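Local coordinates for protein homoserine kinase (Listeria monocytogenes, PDB 3HUL) that probably catalyses the ATP-dependent phosphorylation of L-homoserine to O-phospho-L-homoserine, a late step of threonine biosynthesis, at residues R84-S89 against C243-G248; P8-N13 against G22-L27; F160-E165 against A247-L252; E112-A117 against N126-V131; L132-V137 against L279-S284. All coordinates share one frame; numbering follows the deposited sequence.

Interaction 1 holds the predicted ATP-binding loop, with a sulfate bound; interactions 2, 3 and 4 touch it, and interaction 5 joins on through interaction 2. Interaction 1 shares A247 and G248 with interaction 3, whose centre lies about 7 Å away. Interaction 2 adjoins that loop, about 9 Å from interaction 1 between centres, and meets it where S245 OG and T11 OG1 are 2.7 Å apart. T10 OG1 reaches N126 ND2 of interaction 4 at 3.0 Å. T26 OG1 meets D280 N of interaction 5 at 2.8 Å. Helix 127-132 of interaction 4 runs into strand 135-141 of interaction 5, while L252 of interaction 3 packs on L279 of interaction 5.

Interaction 1 of 5, residues R84-S89 against C243-G248; sequences RGLGSS and CLSGAG. With SO4 (sulfate ion), chain C.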
# COMPACT_ATOMS: atom_id res chain seq x y z
N ARG A 84 -12.21 -30.53 4.93
CA ARG A 84 -12.41 -29.79 6.18
C ARG A 84 -12.51 -28.26 6.02
O ARG A 84 -12.58 -27.54 7.01
CB ARG A 84 -11.37 -30.19 7.23
CG ARG A 84 -12.00 -30.56 8.61
CD ARG A 84 -12.86 -31.86 8.49
NE ARG A 84 -12.15 -32.97 7.82
CZ ARG A 84 -11.32 -33.78 8.46
NH1 ARG A 84 -11.07 -33.60 9.75
NH2 ARG A 84 -10.69 -34.76 7.80
N GLY A 85 -12.57 -27.78 4.78
CA GLY A 85 -12.71 -26.33 4.49
C GLY A 85 -11.37 -25.59 4.46
O GLY A 85 -11.34 -24.35 4.45
N LEU A 86 -10.27 -26.35 4.47
CA LEU A 86 -8.92 -25.79 4.46
C LEU A 86 -8.15 -26.05 3.15
O LEU A 86 -6.93 -25.96 3.12
CB LEU A 86 -8.12 -26.26 5.68
CG LEU A 86 -8.64 -25.78 7.03
CD1 LEU A 86 -8.02 -26.61 8.16
CD2 LEU A 86 -8.37 -24.27 7.24
N GLY A 87 -8.87 -26.32 2.07
CA GLY A 87 -8.26 -26.36 0.76
C GLY A 87 -7.38 -27.57 0.54
O GLY A 87 -6.33 -27.47 -0.10
N SER A 88 -7.81 -28.71 1.08
CA SER A 88 -7.16 -30.00 0.86
C SER A 88 -7.29 -30.40 -0.60
O SER A 88 -6.31 -30.72 -1.29
CB SER A 88 -7.84 -31.08 1.72
OG SER A 88 -7.09 -32.28 1.67
N SER A 89 -8.53 -30.37 -1.08
CA SER A 89 -8.79 -30.68 -2.46
C SER A 89 -7.96 -29.77 -3.39
O SER A 89 -7.34 -30.23 -4.37
CB SER A 89 -10.28 -30.53 -2.73
OG SER A 89 -10.53 -30.46 -4.12
N CYS A 243 -15.01 -17.17 11.84
CA CYS A 243 -15.76 -17.48 10.64
C CYS A 243 -15.60 -18.93 10.27
O CYS A 243 -14.56 -19.55 10.54
CB CYS A 243 -15.20 -16.68 9.46
SG CYS A 243 -15.09 -14.95 9.81
N LEU A 244 -16.61 -19.47 9.61
CA LEU A 244 -16.37 -20.67 8.82
C LEU A 244 -15.23 -20.45 7.82
O LEU A 244 -15.09 -19.36 7.24
CB LEU A 244 -17.63 -21.13 8.10
CG LEU A 244 -18.71 -21.66 9.04
CD1 LEU A 244 -20.02 -21.82 8.24
CD2 LEU A 244 -18.28 -22.97 9.69
N SER A 245 -14.38 -21.47 7.70
CA SER A 245 -13.37 -21.54 6.66
C SER A 245 -14.01 -22.12 5.39
O SER A 245 -14.46 -23.27 5.39
CB SER A 245 -12.23 -22.43 7.13
OG SER A 245 -11.15 -22.40 6.23
N GLY A 246 -14.09 -21.31 4.33
CA GLY A 246 -14.70 -21.74 3.07
C GLY A 246 -16.11 -22.23 3.31
O GLY A 246 -16.92 -21.52 3.86
N ALA A 247 -16.40 -23.47 2.92
CA ALA A 247 -17.74 -24.00 3.12
C ALA A 247 -17.85 -24.73 4.47
O ALA A 247 -18.90 -25.32 4.79
CB ALA A 247 -18.12 -24.94 1.95
N GLY A 248 -16.78 -24.68 5.26
CA GLY A 248 -16.76 -25.40 6.53
C GLY A 248 -16.23 -26.81 6.32
O GLY A 248 -15.76 -27.15 5.23
S SO4 C . -11.66 -28.62 1.27
O1 SO4 C . -11.52 -27.16 1.13
O2 SO4 C . -12.85 -28.81 2.08
O3 SO4 C . -11.84 -29.28 -0.03
O4 SO4 C . -10.49 -29.19 1.90
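S245 is the side chain that carries this contact, reaching across to the glycine-rich loop. Its OG stands anti to the backbone N (chi1 -173°), which aims the hydroxyl at the main chain of G85 and lets it donate a short 2.6 Å hydrogen bond from S245 OG to G85 O. The donor approaches from above the carbonyl plane, 43° out of it. S245 OG also hydrogen-bonds T11 OG1. L86 comes at the same hydroxyl from another direction: its CG is anti to the carbonyl carbon, and the CD2 branch lies 3.5 Å from S245 OG. R84 turns its CB the other way, and its guanidinium is held outside the contact by P82 O and P162 O.

A type II' turn from S245 to G248, closed by a 2.7 Å bond from G248 N to S245 O, faces G85 with the S245 side chain and G248 O. The bare CA of G85 permits a 3.2 Å approach to G248 O, while G248 is glycine for its own backbone angles. On the loop, three amide N-H groups converge on the sulfate, probably from the crystallisation liquor. G85 N reaches O2 at 2.9 Å, G87 N reaches O1 at 2.9 Å and S88 N reaches O4 at 2.8 Å, where helix 88-103 begins, so the helix dipole would add to the pull on the anion. A glycine- and serine-rich loop leading into a helix N-terminus, its amides turned to an anion, is characteristic of the GHMP kinase ATP motif and consistent with the predicted site here.

Interaction 2 of 5, residues P8-N13 against G22-L27; sequences PATTAN and GLALTL
Four main-chain hydrogen bonds stitch strand 8-12 to the antiparallel strand 22-25 and to L27, the first residue of strand 27-36. The best aligned at the carbonyl is T11 N to L23 O, 2.8 Å long, with the donor in the carbonyl plane; the return bond from L23 N to T11 O is weak. Further along, L25 N gives a 2.7 Å bond to A9 O. A9 N then turns to L27 O at 2.8 Å and is nearly straight, with 166° at the hydrogen. This last step works because the chain turns a corner at T26, the centre of an inverse gamma turn, which brings L27 O back to A9 of strand 8-12.

On one face of the sheet, shared with A9 and L25, T11 and L23 lie side by side and point the same way. T11 places CG2 in the crowded position between N and carbonyl carbon, 4.0 Å from L23 CB, and CG2 also touches L25 CD1. A9 CB sits 3.8 Å from L27 CB. On the other face, T10 CG2 lies over A24 CA, while P8 CG meets A24 CB at 4.1 Å.

In the next shell, both threonine hydroxyls are committed to the surroundings: T11 OG1 to S245, and T10 OG1 to N126 ND2. The backbone of T10 also bonds to L86 of the predicted ATP loop. Chemically, then, amide bonds and methyl packing fix this buried hairpin, while the hydroxyls tie the S245 turn and N126 to the sheet, and the T10 backbone ties the loop.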
# COMPACT_ATOMS: atom_id res chain seq x y z
N PRO A 8 0.57 -25.31 0.19
CA PRO A 8 -0.11 -24.97 1.43
C PRO A 8 -1.65 -25.07 1.41
O PRO A 8 -2.28 -24.99 0.34
CB PRO A 8 0.32 -23.52 1.66
CG PRO A 8 0.47 -22.94 0.31
CD PRO A 8 0.94 -24.10 -0.58
N ALA A 9 -2.22 -25.25 2.60
CA ALA A 9 -3.63 -25.13 2.86
C ALA A 9 -4.06 -23.69 2.61
O ALA A 9 -3.24 -22.76 2.65
CB ALA A 9 -3.91 -25.50 4.29
N THR A 10 -5.35 -23.50 2.36
CA THR A 10 -5.93 -22.19 2.07
C THR A 10 -7.33 -22.13 2.63
O THR A 10 -8.05 -23.14 2.66
CB THR A 10 -6.06 -21.92 0.54
OG1 THR A 10 -6.70 -23.04 -0.07
CG2 THR A 10 -4.70 -21.71 -0.12
N THR A 11 -7.73 -20.94 3.06
CA THR A 11 -9.11 -20.71 3.47
C THR A 11 -9.70 -19.70 2.52
O THR A 11 -9.15 -18.61 2.34
CB THR A 11 -9.24 -20.21 4.93
OG1 THR A 11 -10.63 -19.99 5.22
CG2 THR A 11 -8.48 -18.90 5.18
N ALA A 12 -10.80 -20.08 1.89
CA ALA A 12 -11.39 -19.29 0.83
C ALA A 12 -12.70 -18.69 1.31
O ALA A 12 -13.15 -18.98 2.41
CB ALA A 12 -11.60 -20.16 -0.40
N ASN A 13 -13.30 -17.83 0.47
CA ASN A 13 -14.62 -17.28 0.76
C ASN A 13 -14.52 -16.43 2.02
O ASN A 13 -15.39 -16.47 2.89
CB ASN A 13 -15.66 -18.43 0.89
CG ASN A 13 -17.10 -17.93 1.02
OD1 ASN A 13 -17.95 -18.60 1.63
ND2 ASN A 13 -17.38 -16.77 0.46
N GLY A 22 -9.08 -15.33 -0.64
CA GLY A 22 -8.56 -16.50 0.03
C GLY A 22 -7.15 -16.27 0.50
O GLY A 22 -6.48 -15.34 0.04
N LEU A 23 -6.69 -17.16 1.36
CA LEU A 23 -5.52 -16.91 2.19
C LEU A 23 -4.82 -18.24 2.43
O LEU A 23 -5.48 -19.21 2.83
CB LEU A 23 -5.97 -16.25 3.52
CG LEU A 23 -4.97 -15.86 4.63
CD1 LEU A 23 -3.99 -14.78 4.15
CD2 LEU A 23 -5.73 -15.33 5.83
N ALA A 24 -3.52 -18.29 2.15
CA ALA A 24 -2.72 -19.50 2.35
C ALA A 24 -2.35 -19.63 3.81
O ALA A 24 -2.13 -18.62 4.48
CB ALA A 24 -1.44 -19.50 1.46
N LEU A 25 -2.28 -20.86 4.30
CA LEU A 25 -2.07 -21.17 5.72
C LEU A 25 -0.95 -22.19 5.94
O LEU A 25 -0.61 -22.94 5.02
CB LEU A 25 -3.37 -21.70 6.34
CG LEU A 25 -4.58 -20.77 6.30
CD1 LEU A 25 -5.76 -21.50 6.95
CD2 LEU A 25 -4.25 -19.49 7.05
N THR A 26 -0.38 -22.22 7.15
CA THR A 26 0.77 -23.08 7.45
C THR A 26 0.36 -24.54 7.75
O THR A 26 0.62 -25.05 8.83
CB THR A 26 1.61 -22.49 8.63
OG1 THR A 26 0.74 -22.17 9.70
CG2 THR A 26 2.38 -21.20 8.21
N LEU A 27 -0.33 -25.18 6.80
CA LEU A 27 -0.49 -26.64 6.80
C LEU A 27 -0.15 -27.03 5.38
O LEU A 27 -0.37 -26.23 4.47
CB LEU A 27 -1.92 -27.06 7.15
CG LEU A 27 -2.42 -26.89 8.57
CD1 LEU A 27 -3.93 -27.18 8.59
CD2 LEU A 27 -1.66 -27.78 9.61

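Interaction 3 of 5, residues F160-E165 against A247-L252; sequences FIPKAE and AGPTVL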
# COMPACT_ATOMS: atom_id res chain seq x y z
N PHE A 160 -10.56 -24.39 14.61
CA PHE A 160 -11.28 -25.52 15.17
C PHE A 160 -11.49 -26.52 14.06
O PHE A 160 -12.35 -26.32 13.20
CB PHE A 160 -12.65 -25.09 15.67
CG PHE A 160 -12.63 -24.32 16.94
CD1 PHE A 160 -12.92 -24.94 18.14
CD2 PHE A 160 -12.38 -22.94 16.94
CE1 PHE A 160 -12.95 -24.22 19.33
CE2 PHE A 160 -12.40 -22.21 18.11
CZ PHE A 160 -12.68 -22.85 19.31
N ILE A 161 -10.72 -27.59 14.08
CA ILE A 161 -10.83 -28.60 13.06
C ILE A 161 -11.61 -29.83 13.58
O ILE A 161 -11.06 -30.63 14.36
CB ILE A 161 -9.43 -28.99 12.58
CG1 ILE A 161 -8.74 -27.76 11.98
CG2 ILE A 161 -9.51 -30.18 11.59
CD1 ILE A 161 -7.29 -27.93 11.78
N PRO A 162 -12.90 -29.96 13.19
CA PRO A 162 -13.66 -31.15 13.60
C PRO A 162 -13.46 -32.27 12.58
O PRO A 162 -12.66 -32.14 11.64
CB PRO A 162 -15.11 -30.67 13.54
CG PRO A 162 -15.11 -29.66 12.39
CD PRO A 162 -13.67 -29.13 12.24
N LYS A 163 -14.16 -33.37 12.80
CA LYS A 163 -14.19 -34.51 11.89
C LYS A 163 -14.86 -34.10 10.60
O LYS A 163 -15.63 -33.13 10.59
CB LYS A 163 -15.01 -35.64 12.55
CG LYS A 163 -14.43 -36.12 13.90
CD LYS A 163 -13.14 -36.88 13.65
CE LYS A 163 -12.65 -37.59 14.90
NZ LYS A 163 -11.35 -38.25 14.58
N ALA A 164 -14.60 -34.83 9.52
CA ALA A 164 -15.34 -34.64 8.28
C ALA A 164 -16.84 -34.64 8.57
O ALA A 164 -17.30 -35.30 9.49
CB ALA A 164 -14.98 -35.73 7.25
N GLU A 165 -17.59 -33.83 7.81
CA GLU A 165 -19.05 -33.82 7.89
C GLU A 165 -19.61 -35.22 7.60
O GLU A 165 -19.12 -35.93 6.70
CB GLU A 165 -19.61 -32.80 6.91
CG GLU A 165 -20.96 -32.15 7.29
CD GLU A 165 -20.91 -31.28 8.53
OE1 GLU A 165 -21.97 -31.12 9.20
OE2 GLU A 165 -19.82 -30.76 8.85
N ALA A 247 -16.40 -23.47 2.92
CA ALA A 247 -17.74 -24.00 3.12
C ALA A 247 -17.85 -24.73 4.47
O ALA A 247 -18.90 -25.32 4.79
CB ALA A 247 -18.12 -24.94 1.95
N GLY A 248 -16.78 -24.68 5.26
CA GLY A 248 -16.76 -25.40 6.53
C GLY A 248 -16.23 -26.81 6.32
O GLY A 248 -15.76 -27.15 5.23
N PRO A 249 -16.28 -27.64 7.37
CA PRO A 249 -16.81 -27.28 8.68
C PRO A 249 -15.84 -26.58 9.65
O PRO A 249 -16.26 -26.14 10.72
CB PRO A 249 -17.26 -28.63 9.25
CG PRO A 249 -16.41 -29.66 8.57
CD PRO A 249 -15.79 -29.04 7.34
N THR A 250 -14.55 -26.46 9.30
CA THR A 250 -13.68 -25.79 10.27
C THR A 250 -14.05 -24.33 10.46
O THR A 250 -14.60 -23.69 9.54
CB THR A 250 -12.13 -26.01 10.10
OG1 THR A 250 -11.50 -24.84 9.56
CG2 THR A 250 -11.81 -27.20 9.34
N VAL A 251 -13.82 -23.84 11.68
CA VAL A 251 -14.06 -22.47 12.07
C VAL A 251 -12.68 -21.87 12.33
O VAL A 251 -11.81 -22.50 12.96
CB VAL A 251 -14.95 -22.36 13.34
CG1 VAL A 251 -15.06 -20.91 13.83
CG2 VAL A 251 -16.36 -22.92 13.09
N LEU A 252 -12.46 -20.68 11.77
CA LEU A 252 -11.23 -19.93 12.02
C LEU A 252 -11.49 -18.70 12.86
O LEU A 252 -12.47 -17.97 12.65
CB LEU A 252 -10.53 -19.53 10.71
CG LEU A 252 -10.04 -20.65 9.81
CD1 LEU A 252 -9.74 -20.11 8.41
CD2 LEU A 252 -8.81 -21.39 10.37
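F160 and V251 form an antiparallel hydrogen-bonded pair, F160 N to V251 O at 2.8 Å and almost along the C=O axis, V251 N to F160 O at 3.3 Å and on a lone pair. This joins the two inner strands, 156-161 and 251-255, of the four-stranded antiparallel sheet in the C-terminal half of the GHMP kinase fold. F160 and V251 share one face, CB to CB, and V251 O lies at the edge of the F160 ring, near its plane; helix 227-235 covers this face, with I230 against F160 and L227 against V251.

T250 CB makes a close approach to the carbonyl of F160, 3.1 Å from F160 O. Aliphatic pairs follow. I161 and T250 lie side by side, the CG1 of one against the CG2 of the other, and the P162 and T250 side chains cross at about a right angle, P162 CD against T250 CG2. P249, preceded by a cis peptide, has its ring toward P162, and the two prolines cross obliquely, P162 CG 3.9 Å from P249 CB. E165, bent at chi2 (66°), slides past that ring in the opposite direction; its OE2 accepts a hydrogen bond from Q222 and rests 3.4 Å from P249 CB.

Interaction 4 of 5, residues E112-A117 against N126-V131; sequences EKVRIA and NVAPAV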
# COMPACT_ATOMS: atom_id res chain seq x y z
N GLU A 112 -0.31 -19.06 -15.32
CA GLU A 112 -0.94 -20.18 -16.07
C GLU A 112 -1.38 -21.27 -15.11
O GLU A 112 -2.45 -21.83 -15.26
CB GLU A 112 0.01 -20.77 -17.14
CG GLU A 112 0.15 -19.90 -18.41
CD GLU A 112 1.22 -20.46 -19.37
OE1 GLU A 112 0.84 -21.25 -20.27
OE2 GLU A 112 2.43 -20.13 -19.22
N LYS A 113 -0.55 -21.53 -14.10
CA LYS A 113 -0.88 -22.51 -13.08
C LYS A 113 -2.17 -22.17 -12.33
O LYS A 113 -2.96 -23.07 -12.01
CB LYS A 113 0.25 -22.67 -12.08
CG LYS A 113 1.51 -23.30 -12.64
CD LYS A 113 2.62 -23.31 -11.58
CE LYS A 113 3.98 -23.54 -12.23
NZ LYS A 113 5.07 -23.54 -11.20
N VAL A 114 -2.36 -20.87 -12.04
CA VAL A 114 -3.56 -20.39 -11.37
C VAL A 114 -4.70 -20.58 -12.34
O VAL A 114 -5.73 -21.16 -11.96
CB VAL A 114 -3.49 -18.89 -10.88
CG1 VAL A 114 -4.85 -18.41 -10.41
CG2 VAL A 114 -2.47 -18.73 -9.75
N ARG A 115 -4.53 -20.09 -13.57
CA ARG A 115 -5.60 -20.22 -14.55
C ARG A 115 -6.07 -21.66 -14.64
O ARG A 115 -7.28 -21.92 -14.67
CB ARG A 115 -5.22 -19.72 -15.96
CG ARG A 115 -6.40 -19.96 -16.94
CD ARG A 115 -6.05 -20.14 -18.42
NE ARG A 115 -4.97 -21.09 -18.75
CZ ARG A 115 -5.13 -22.37 -19.10
NH1 ARG A 115 -6.33 -22.95 -19.12
NH2 ARG A 115 -4.07 -23.08 -19.42
N ILE A 116 -5.11 -22.59 -14.65
CA ILE A 116 -5.39 -24.01 -14.88
C ILE A 116 -6.09 -24.62 -13.68
O ILE A 116 -7.06 -25.38 -13.82
CB ILE A 116 -4.10 -24.80 -15.21
CG1 ILE A 116 -3.58 -24.43 -16.62
CG2 ILE A 116 -4.32 -26.31 -15.06
CD1 ILE A 116 -2.13 -24.82 -16.88
N ALA A 117 -5.59 -24.29 -12.49
CA ALA A 117 -6.18 -24.81 -11.26
C ALA A 117 -7.60 -24.29 -11.03
O ALA A 117 -8.46 -25.02 -10.53
CB ALA A 117 -5.27 -24.50 -10.04
N ASN A 126 -9.32 -20.77 -3.47
CA ASN A 126 -8.33 -21.64 -2.83
C ASN A 126 -7.05 -21.68 -3.64
O ASN A 126 -5.97 -21.47 -3.08
CB ASN A 126 -8.84 -23.06 -2.60
CG ASN A 126 -9.98 -23.11 -1.59
OD1 ASN A 126 -11.14 -23.19 -1.99
ND2 ASN A 126 -9.65 -23.07 -0.28
N VAL A 127 -7.17 -21.95 -4.95
CA VAL A 127 -6.01 -22.25 -5.81
C VAL A 127 -5.04 -21.09 -6.06
O VAL A 127 -3.83 -21.30 -6.14
CB VAL A 127 -6.40 -22.95 -7.17
CG1 VAL A 127 -7.03 -24.33 -6.91
CG2 VAL A 127 -7.30 -22.07 -8.05
N ALA A 128 -5.54 -19.86 -6.17
CA ALA A 128 -4.64 -18.74 -6.40
C ALA A 128 -3.70 -18.54 -5.18
O ALA A 128 -2.49 -18.52 -5.34
CB ALA A 128 -5.43 -17.45 -6.75
N PRO A 129 -4.26 -18.45 -3.95
CA PRO A 129 -3.32 -18.38 -2.80
C PRO A 129 -2.47 -19.66 -2.62
O PRO A 129 -1.35 -19.56 -2.12
CB PRO A 129 -4.24 -18.11 -1.59
CG PRO A 129 -5.61 -18.33 -2.04
CD PRO A 129 -5.67 -18.29 -3.54
N ALA A 130 -2.96 -20.83 -3.03
CA ALA A 130 -2.13 -22.04 -2.97
C ALA A 130 -0.90 -21.91 -3.88
O ALA A 130 0.19 -22.32 -3.52
CB ALA A 130 -2.94 -23.32 -3.32
N VAL A 131 -1.08 -21.29 -5.03
CA VAL A 131 0.05 -21.02 -5.92
C VAL A 131 0.86 -19.79 -5.51
O VAL A 131 2.07 -19.81 -5.56
CB VAL A 131 -0.42 -20.84 -7.37
CG1 VAL A 131 0.78 -20.50 -8.31
CG2 VAL A 131 -1.12 -22.09 -7.85
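V127 of helix 127-132 makes the tightest touch with helix 110-121. Its CB lies 3.5 Å from A117 CB, closer than carbons usually pack, and its two methyls straddle the alanine: CG1, anti to the carbonyl carbon, is 3.6 Å from A117 CB, while CG2, in the crowded position between N and carbonyl carbon, rests on A117 C. The same valine also touches S90 of helix 88-103, so it meets both other helices.

A128 follows with a single methyl, which receives V114 CG1 at 3.8 Å. V114 holds that branch anti to its backbone N (chi1 171°), freeing CG2 to lean the other way. One turn on from V127, V131 takes up CG2, its CB 3.8 Å away and the two valines crossing obliquely, so V114 wedges between A128 and V131 with one methyl for each. V131 CG1 also brushes K113 CB at 4.4 Å, whereas the lysine chain extends away to a salt bridge with E98.

The two short helix segments run antiparallel at 149°, with axes 9.0 Å apart. The interface is carried mainly by aliphatic side chains, with V127 also against the backbone of A117, and the segments have no hydrogen bond with each other, which implies that burial and fit of methyl groups, not directional bonds, hold the pair together.

Interaction 5 of 5, residues L132-V137 against L279-S284; sequences LGNWVV and LDVEGS
One backbone hydrogen bond spans the two segments: N134 N to E282 O, 2.8 Å long, with 156° at the hydrogen and the donor in the carbonyl plane. Beside it, E282 folds its carboxylate back on its own segment, where OE2 accepts S284 N at 2.8 Å on its anti lone pair and S284 OG more weakly; OE1 is taken by Y28 OH. This bridges E282 to S284 across G283. N134 sends OD1 elsewhere, to F152 N, so the amide group is fixed from outside the contact.

Weaker polar contact comes from the glycines. G133 CA points a hydrogen at G283 O, 3.5 Å away with 147° at the hydrogen. G133 leaves helix 127-132 with positive phi (85°), and lacking a side chain it lets the other segment lie directly against it. R149 gathers the carbonyls around this spot, bonding L132 O and G283 O.

Van der Waals contact is modest. G133 CA lies 3.7 Å from S284 C. V281 holds CG1 anti to its backbone N and lays that methyl 3.4 Å from N134 OD1, the two side chains crossing obliquely; N134 ND2 lies 3.9 Å from G283 CA. V281 packs onward against L23 and F152.

The arrangement is a chain crossing between halves of the GHMP kinase fold: after strand 275-280 of the C-terminal sheet, the chain passes the glycine-ended helix 127-132 and returns, as strand 287-290, to the N-terminal sheet.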
# COMPACT_ATOMS: atom_id res chain seq x y z
N LEU A 132 0.20 -18.71 -5.10
CA LEU A 132 0.86 -17.39 -5.02
C LEU A 132 1.31 -17.06 -3.62
O LEU A 132 2.23 -16.27 -3.42
CB LEU A 132 -0.07 -16.32 -5.53
CG LEU A 132 -0.52 -16.62 -6.97
CD1 LEU A 132 -1.51 -15.59 -7.36
CD2 LEU A 132 0.71 -16.67 -7.93
N GLY A 133 0.67 -17.70 -2.65
CA GLY A 133 0.98 -17.48 -1.26
C GLY A 133 0.20 -16.27 -0.76
O GLY A 133 -0.31 -15.47 -1.53
N ASN A 134 0.14 -16.17 0.56
CA ASN A 134 -0.46 -15.05 1.23
C ASN A 134 -1.95 -14.85 0.91
O ASN A 134 -2.70 -15.82 0.84
CB ASN A 134 0.37 -13.78 0.95
CG ASN A 134 0.61 -12.98 2.19
OD1 ASN A 134 -0.34 -12.68 2.92
ND2 ASN A 134 1.87 -12.66 2.45
N TRP A 135 -2.35 -13.61 0.70
CA TRP A 135 -3.77 -13.25 0.54
C TRP A 135 -3.99 -12.85 -0.91
O TRP A 135 -3.25 -11.99 -1.44
CB TRP A 135 -4.17 -12.15 1.55
CG TRP A 135 -5.49 -11.50 1.30
CD1 TRP A 135 -6.66 -12.10 0.94
CD2 TRP A 135 -5.78 -10.10 1.39
NE1 TRP A 135 -7.66 -11.17 0.80
CE2 TRP A 135 -7.14 -9.93 1.06
CE3 TRP A 135 -5.03 -8.97 1.76
CZ2 TRP A 135 -7.78 -8.67 1.08
CZ3 TRP A 135 -5.64 -7.72 1.75
CH2 TRP A 135 -7.01 -7.58 1.40
N VAL A 136 -4.93 -13.52 -1.57
CA VAL A 136 -5.26 -13.21 -2.97
C VAL A 136 -6.70 -12.77 -3.10
O VAL A 136 -7.60 -13.43 -2.57
CB VAL A 136 -5.00 -14.40 -3.93
CG1 VAL A 136 -5.19 -13.95 -5.46
CG2 VAL A 136 -3.61 -14.91 -3.71
N VAL A 137 -6.90 -11.63 -3.76
CA VAL A 137 -8.23 -11.18 -4.17
C VAL A 137 -8.35 -11.51 -5.65
O VAL A 137 -7.53 -11.07 -6.47
CB VAL A 137 -8.44 -9.67 -3.94
CG1 VAL A 137 -9.80 -9.18 -4.50
CG2 VAL A 137 -8.29 -9.32 -2.48
N LEU A 279 -2.46 -21.68 13.46
CA LEU A 279 -1.93 -21.55 12.10
C LEU A 279 -1.44 -20.14 11.87
O LEU A 279 -1.95 -19.22 12.46
CB LEU A 279 -3.02 -21.88 11.09
CG LEU A 279 -3.94 -23.07 11.37
CD1 LEU A 279 -5.04 -23.08 10.36
CD2 LEU A 279 -3.18 -24.41 11.36
N ASP A 280 -0.45 -19.98 10.99
CA ASP A 280 -0.05 -18.68 10.52
C ASP A 280 -0.43 -18.49 9.05
O ASP A 280 -0.73 -19.46 8.34
CB ASP A 280 1.46 -18.48 10.73
CG ASP A 280 1.83 -18.32 12.21
OD1 ASP A 280 1.32 -17.40 12.88
OD2 ASP A 280 2.65 -19.10 12.69
N VAL A 281 -0.40 -17.23 8.59
CA VAL A 281 -0.44 -16.90 7.17
C VAL A 281 0.83 -17.45 6.53
O VAL A 281 1.91 -17.24 7.05
CB VAL A 281 -0.55 -15.36 6.93
CG1 VAL A 281 -0.40 -15.00 5.45
CG2 VAL A 281 -1.89 -14.79 7.51
N GLU A 282 0.68 -18.20 5.44
CA GLU A 282 1.84 -18.70 4.70
C GLU A 282 2.10 -17.79 3.49
O GLU A 282 1.26 -17.66 2.59
CB GLU A 282 1.64 -20.19 4.31
CG GLU A 282 2.67 -20.77 3.33
CD GLU A 282 4.12 -20.60 3.81
OE1 GLU A 282 4.50 -21.25 4.81
OE2 GLU A 282 4.88 -19.83 3.19
N GLY A 283 3.26 -17.15 3.49
CA GLY A 283 3.64 -16.18 2.49
C GLY A 283 4.04 -16.77 1.15
O GLY A 283 3.92 -16.09 0.13
N SER A 284 4.50 -18.03 1.14
CA SER A 284 4.99 -18.65 -0.10
C SER A 284 3.94 -19.56 -0.68
O SER A 284 3.31 -20.33 0.04
CB SER A 284 6.24 -19.49 0.19
OG SER A 284 7.17 -18.76 0.97